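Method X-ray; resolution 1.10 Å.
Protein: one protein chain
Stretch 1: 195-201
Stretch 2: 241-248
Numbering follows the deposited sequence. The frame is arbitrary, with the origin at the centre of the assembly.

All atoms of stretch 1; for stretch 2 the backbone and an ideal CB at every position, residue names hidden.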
# COMPACT_ATOMS: atom_id res chain seq x y z
N ASN A 195 7.43 0.90 -5.31
CA ASN A 195 8.75 0.47 -5.81
C ASN A 195 8.94 0.78 -7.29
O ASN A 195 9.43 -0.05 -8.08
CB ASN A 195 8.97 -1.00 -5.51
CG ASN A 195 9.17 -1.25 -4.03
OD1 ASN A 195 10.02 -0.62 -3.40
ND2 ASN A 195 8.32 -2.08 -3.45
N PHE A 196 8.64 2.02 -7.65
CA PHE A 196 8.69 2.44 -9.04
C PHE A 196 10.11 2.38 -9.60
O PHE A 196 10.30 2.13 -10.79
CB PHE A 196 8.11 3.85 -9.20
CG PHE A 196 8.94 4.94 -8.58
CD1 PHE A 196 8.82 5.26 -7.23
CD2 PHE A 196 9.81 5.68 -9.35
CE1 PHE A 196 9.60 6.25 -6.67
CE2 PHE A 196 10.59 6.67 -8.79
CZ PHE A 196 10.48 6.97 -7.46
N THR A 197 11.10 2.63 -8.75
CA THR A 197 12.49 2.66 -9.18
C THR A 197 12.96 1.32 -9.70
O THR A 197 13.87 1.27 -10.53
CB THR A 197 13.41 3.11 -8.03
OG1 THR A 197 13.16 2.29 -6.89
CG2 THR A 197 13.15 4.56 -7.66
N ASP A 198 12.34 0.23 -9.24
CA ASP A 198 12.71 -1.13 -9.66
C ASP A 198 12.63 -1.28 -11.17
O ASP A 198 13.29 -2.14 -11.75
CB ASP A 198 11.77 -2.15 -9.03
CG ASP A 198 11.95 -2.30 -7.53
OD1 ASP A 198 12.77 -1.57 -6.93
OD2 ASP A 198 11.26 -3.16 -6.95
N CYS A 199 11.73 -0.51 -11.78
CA CYS A 199 11.36 -0.68 -13.19
C CYS A 199 12.33 -0.01 -14.14
O CYS A 199 12.20 -0.17 -15.35
CB CYS A 199 9.96 -0.13 -13.41
SG CYS A 199 8.70 -0.98 -12.45
N PHE A 200 13.25 0.80 -13.61
CA PHE A 200 14.17 1.56 -14.43
C PHE A 200 15.54 0.90 -14.46
O PHE A 200 15.93 0.21 -13.53
CB PHE A 200 14.29 2.99 -13.89
CG PHE A 200 13.04 3.80 -14.07
CD1 PHE A 200 11.97 3.65 -13.20
CD2 PHE A 200 12.89 4.65 -15.16
CE1 PHE A 200 10.79 4.33 -13.42
CE2 PHE A 200 11.71 5.33 -15.38
CZ PHE A 200 10.65 5.16 -14.52
N GLY A 201 16.23 1.05 -15.58
CA GLY A 201 17.61 0.60 -15.69
C GLY A 201 18.35 1.50 -16.65
O GLY A 201 17.90 2.61 -16.91
N UNK A 241 14.83 11.86 -16.67
CA UNK A 241 13.79 12.56 -15.92
C UNK A 241 12.51 11.77 -15.81
O UNK A 241 11.65 12.11 -14.99
CB UNK A 241 13.49 13.91 -16.57
N UNK A 242 12.38 10.67 -16.55
CA UNK A 242 11.22 9.80 -16.35
C UNK A 242 11.17 9.27 -14.92
O UNK A 242 10.09 9.09 -14.37
CB UNK A 242 11.25 8.63 -17.34
N UNK A 243 12.33 9.09 -14.28
CA UNK A 243 12.37 8.65 -12.88
C UNK A 243 11.61 9.61 -11.97
O UNK A 243 11.14 9.21 -10.90
CB UNK A 243 13.82 8.52 -12.40
N UNK A 244 11.56 10.89 -12.33
CA UNK A 244 10.94 11.90 -11.49
C UNK A 244 9.43 11.95 -11.62
O UNK A 244 8.75 12.56 -10.79
CB UNK A 244 11.52 13.27 -11.82
N UNK A 245 8.90 11.30 -12.66
CA UNK A 245 7.49 11.39 -13.00
C UNK A 245 6.69 10.21 -12.43
O UNK A 245 5.50 10.06 -12.71
CB UNK A 245 7.32 11.45 -14.52
N UNK A 246 7.33 9.49 -11.51
CA UNK A 246 6.74 8.38 -10.78
C UNK A 246 7.23 8.43 -9.35
O UNK A 246 8.20 9.14 -9.04
CB UNK A 246 7.08 7.04 -11.43
N UNK A 247 6.53 7.74 -8.46
CA UNK A 247 6.73 7.88 -7.02
C UNK A 247 5.78 8.88 -6.37
O UNK A 247 6.12 9.48 -5.35
CB UNK A 247 8.17 8.30 -6.74
N UNK A 248 4.58 9.00 -6.92
CA UNK A 248 3.59 9.97 -6.45
C UNK A 248 2.32 9.29 -6.01
O UNK A 248 2.08 8.11 -6.31
CB UNK A 248 3.28 10.99 -7.54

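Stretch 1 offers the second stretch two aromatic rings, Phe-196 and Phe-200, with the methyl of Thr-197 nearby, and no hydrogen bond crosses between the two. Position 241 lies out of reach of all this, so stretch 1 sets no preference there. The residue is Asn-241, whose backbone O accepts a hydrogen bond from the N of 244 in a 3-10 turn.

At 242 CA-to-CB points sideways, and the ideal CB lies 3.9 Å from Phe-200 CE2. Any side chain with a methylene start could lie along the ring, whatever its end. Glu-242 does so: its CG packs 3.7 Å from Phe-200 CE2, at the ring edge, while its carboxylate serves partners within its own stretch.

Position 243 also points sideways, its ideal CB 4.8 Å from Phe-200 CD2 and 5.2 Å from Phe-196 CE2. A flexible apolar chain, leucine or methionine, could reach the rings from there. Leu-243 has chi1 t and chi2 p, which brings CD1 over one face of Phe-200, 3.6 Å from Phe-200 CD1, in a CH-pi contact. Leu-243 CD1 also lies 4.2 Å from Thr-197 CG2 and 4.3 Å from Phe-196 CE2, so one methyl meets three residues.

Positions 244 and 245 point away, and stretch 1 says little about either. Asn-244 uses its backbone O to accept a hydrogen bond from a side chain at 248. Arg-245 turns back along its own stretch, where its NE forms a 2.8 Å salt bridge with Glu-242 OE1.

Position 246 points toward stretch 1, with its ideal CB 3.7 Å from Phe-196 CD2 and 5.0 Å from Phe-200 CE1. A flat or apolar side chain would suit such aromatic surroundings. His-246 adds polarity to flatness: its CD2 sits 3.9 Å from Phe-200 CZ, at the edge of the phenylalanine ring, while its NE2 donates a 2.9 Å hydrogen bond to Glu-242 OE2.

At 247 the answer is nearly forced. With phi/psi of 94/31, a CB would be jammed against the preceding carbonyl O, and the ideal CB would also clash with Phe-196 CE1 at 2.5 Å. Gly-247 removes both conflicts, letting its CA approach to 3.3 Å from Phe-196 CE1, over the ring face, as a CH-pi contact.

Position 248 points away and leaves the choice open. Trp-248 folds back along its own stretch, and its NE1 donates a 2.9 Å hydrogen bond to Asn-244 O.

Stretch 2 (241-248) NELNRHGW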
# COMPACT_ATOMS: atom_id res chain seq x y z
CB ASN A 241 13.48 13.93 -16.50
CG ASN A 241 14.56 14.96 -16.22
OD1 ASN A 241 15.50 14.71 -15.47
ND2 ASN A 241 14.39 16.14 -16.78
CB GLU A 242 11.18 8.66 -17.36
CG GLU A 242 9.89 7.84 -17.33
CD GLU A 242 8.66 8.59 -17.82
OE1 GLU A 242 8.80 9.72 -18.32
OE2 GLU A 242 7.55 8.02 -17.72
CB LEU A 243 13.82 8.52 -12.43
CG LEU A 243 14.05 7.66 -11.18
CD1 LEU A 243 13.85 6.18 -11.50
CD2 LEU A 243 15.42 7.90 -10.58
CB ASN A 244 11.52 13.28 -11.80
CG ASN A 244 13.00 13.36 -11.52
OD1 ASN A 244 13.50 12.69 -10.63
ND2 ASN A 244 13.70 14.17 -12.30
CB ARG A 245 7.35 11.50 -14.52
CG ARG A 245 7.83 12.85 -15.04
CD ARG A 245 8.55 12.78 -16.38
NE ARG A 245 7.72 12.20 -17.44
CZ ARG A 245 6.80 12.87 -18.11
NH1 ARG A 245 6.58 14.15 -17.87
NH2 ARG A 245 6.08 12.25 -19.04
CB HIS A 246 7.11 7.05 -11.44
CG HIS A 246 6.72 6.97 -12.88
ND1 HIS A 246 5.45 6.70 -13.27
CD2 HIS A 246 7.41 7.35 -14.02
CE1 HIS A 246 5.36 6.85 -14.60
NE2 HIS A 246 6.55 7.27 -15.06
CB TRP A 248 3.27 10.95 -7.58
CG TRP A 248 4.49 11.65 -8.14
CD1 TRP A 248 5.17 11.34 -9.31
CD2 TRP A 248 5.20 12.80 -7.57
NE1 TRP A 248 6.23 12.20 -9.50
CE2 TRP A 248 6.27 13.11 -8.50
CE3 TRP A 248 5.03 13.58 -6.44
CZ2 TRP A 248 7.10 14.20 -8.30
CZ3 TRP A 248 5.90 14.65 -6.23
CH2 TRP A 248 6.90 14.96 -7.15
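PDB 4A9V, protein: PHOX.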